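Local coordinates for cytochrome c, class II (Shewanella frigidimarina, PDB 4ULV), which binds a covalently attached heme c in a helical bundle and probably takes part in electron transfer or the sensing of diatomic gases, at residues Gly24-Met29 and Ala39-Arg44. Sequence-based numbering, arbitrary orientation.
Sequences GDMGAM and AVFSTR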
loop_
_atom_site.group_PDB
_atom_site.type_symbol
_atom_site.label_atom_id
_atom_site.label_comp_id
_atom_site.label_asym_id
_atom_site.label_seq_id
_atom_site.Cartn_x
_atom_site.Cartn_y
_atom_site.Cartn_z
ATOM N N GLY A 24 -5.447 8.406 -9.257
ATOM C CA GLY A 24 -5.143 9.460 -10.232
ATOM C C GLY A 24 -4.808 8.978 -11.613
ATOM O O GLY A 24 -5.263 9.494 -12.623
ATOM N N ASP A 25 -4.049 7.872 -11.655
ATOM C CA ASP A 25 -3.775 7.234 -12.944
ATOM C C ASP A 25 -5.012 6.721 -13.633
ATOM O O ASP A 25 -5.196 6.882 -14.855
ATOM C CB ASP A 25 -2.697 6.152 -12.839
ATOM C CG ASP A 25 -2.166 5.749 -14.192
ATOM O OD1 ASP A 25 -1.559 6.611 -14.861
ATOM O OD2 ASP A 25 -2.350 4.554 -14.574
ATOM N N MET A 26 -5.871 6.087 -12.841
ATOM C CA MET A 26 -7.125 5.585 -13.352
ATOM C C MET A 26 -7.957 6.768 -13.907
ATOM O O MET A 26 -8.528 6.676 -15.000
ATOM C CB MET A 26 -7.876 4.888 -12.219
ATOM C CG MET A 26 -7.156 3.618 -11.775
ATOM S SD MET A 26 -7.789 3.017 -10.173
ATOM C CE MET A 26 -9.248 2.475 -10.845
ATOM N N GLY A 27 -8.007 7.854 -13.144
ATOM C CA GLY A 27 -8.846 9.002 -13.576
ATOM C C GLY A 27 -8.225 9.618 -14.826
ATOM O O GLY A 27 -8.997 9.967 -15.774
ATOM N N ALA A 28 -6.901 9.676 -14.947
ATOM C CA ALA A 28 -6.272 10.194 -16.194
ATOM C C ALA A 28 -6.695 9.405 -17.420
ATOM O O ALA A 28 -6.942 9.971 -18.476
ATOM C CB ALA A 28 -4.747 10.240 -16.079
ATOM N N MET A 29 -6.773 8.079 -17.292
ATOM C CA MET A 29 -7.187 7.255 -18.395
ATOM C C MET A 29 -8.676 7.472 -18.754
ATOM O O MET A 29 -9.048 7.465 -19.958
ATOM C CB MET A 29 -7.027 5.785 -18.052
ATOM C CG MET A 29 -5.576 5.314 -17.934
ATOM S SD MET A 29 -5.478 3.508 -17.757
ATOM C CE MET A 29 -3.717 3.324 -17.628
ATOM N N ALA A 39 -6.134 -3.458 -18.573
ATOM C CA ALA A 39 -5.467 -4.330 -17.634
ATOM C C ALA A 39 -4.777 -3.544 -16.518
ATOM O O ALA A 39 -4.912 -3.856 -15.348
ATOM C CB ALA A 39 -4.448 -5.223 -18.321
ATOM N N VAL A 40 -4.129 -2.441 -16.935
ATOM C CA VAL A 40 -3.508 -1.542 -15.963
ATOM C C VAL A 40 -4.570 -0.923 -15.092
ATOM O O VAL A 40 -4.447 -0.832 -13.865
ATOM C CB VAL A 40 -2.633 -0.498 -16.637
ATOM C CG1 VAL A 40 -2.142 0.530 -15.636
ATOM C CG2 VAL A 40 -1.464 -1.186 -17.323
ATOM N N PHE A 41 -5.660 -0.430 -15.755
ATOM C CA PHE A 41 -6.732 0.195 -14.975
ATOM C C PHE A 41 -7.236 -0.778 -13.884
ATOM O O PHE A 41 -7.533 -0.374 -12.751
ATOM C CB PHE A 41 -7.878 0.638 -15.918
ATOM C CG PHE A 41 -8.993 1.380 -15.257
ATOM C CD1 PHE A 41 -10.040 0.712 -14.658
ATOM C CD2 PHE A 41 -9.021 2.793 -15.259
ATOM C CE1 PHE A 41 -11.038 1.379 -14.006
ATOM C CE2 PHE A 41 -10.061 3.484 -14.656
ATOM C CZ PHE A 41 -11.081 2.787 -14.072
ATOM N N SER A 42 -7.457 -2.039 -14.300
ATOM C CA SER A 42 -7.957 -3.056 -13.373
ATOM C C SER A 42 -6.990 -3.298 -12.201
ATOM O O SER A 42 -7.393 -3.362 -11.091
ATOM C CB SER A 42 -8.195 -4.368 -14.120
ATOM O OG SER A 42 -8.528 -5.386 -13.190
ATOM N N THR A 43 -5.725 -3.437 -12.532
ATOM C CA THR A 43 -4.761 -3.740 -11.449
ATOM C C THR A 43 -4.575 -2.503 -10.511
ATOM O O THR A 43 -4.407 -2.701 -9.287
ATOM C CB THR A 43 -3.482 -4.331 -11.999
ATOM O OG1 THR A 43 -2.944 -5.241 -11.015
ATOM C CG2 THR A 43 -2.522 -3.271 -12.389
ATOM N N ARG A 44 -4.747 -1.304 -11.062
ATOM C CA ARG A 44 -4.784 -0.122 -10.229
ATOM C C ARG A 44 -5.985 -0.108 -9.332
ATOM O O ARG A 44 -5.907 0.294 -8.165
ATOM C CB ARG A 44 -4.630 1.164 -11.030
ATOM C CG ARG A 44 -3.218 1.240 -11.653
ATOM C CD ARG A 44 -2.739 2.611 -11.691
ATOM N NE ARG A 44 -1.638 2.766 -12.561
ATOM C CZ ARG A 44 -0.377 2.553 -12.204
ATOM N NH1 ARG A 44 -0.110 2.101 -10.999
ATOM N NH2 ARG A 44 0.563 2.796 -13.093
HETATM O O HOH W 1 -0.122 3.699 -15.805
#
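Met26 and Phe41 form the tightly packed half of this contact. The Phe41 ring, its CG anti to the backbone N, reaches across to the helix of Met26. There Met26 CB lies 3.6 Å from Phe41 CE2, and the carbonyl O of Met26 meets the ring edge in its plane. The Met26 chain bends at its last torsion (chi3 73°), which brings CE over one ring face, 3.9 Å from the centroid of Phe41 and offset toward the rim, a CH-pi contact. SD stands farther off the same ring, as a Met-aromatic contact. A flat ring suits this place, offering a face to a methyl and an edge to a carbonyl; an unbranched thioether can fold against both ring and aliphatic stem, and Met26 CG also packs 3.6 Å from Arg44 CB. Met29, extended beyond CG, slides past Phe41 with SD near the ring edge and sets its CE 3.8 Å from Val40 CG1.

The segments belong to helices 5-30 and 38-51, neighbours in the cytochrome c' four-helix bundle, and run roughly antiparallel, their axes at 146°. Phe111 and Ile107 of helix 104-125 extend the apolar layer inward, with the heme about 8 Å from the Met26 side chain.

The other side is polar and looser, a water filling part of it, yet still buried, with Asn1 of the second subunit packing on Asp25 and Arg44. Arg44 NE donates to Asp25 OD2 at 2.8 Å, a salt bridge bent to 143° at the hydrogen, with the carboxylate approached from above its plane. The water bridges Asp25 OD2 and Arg44 NH2. Aspartate's second oxygen, OD1, pairs with Lys34, while Arg44 NH1 bonds Asn22 and NH2 reaches Glu57 of the second subunit, so arginine's several N-H groups serve partners on both chains. A leucine in place of Arg44 would probably leave Asp25 OD2 without its cationic mate and Glu57 of the second subunit without this salt bridge.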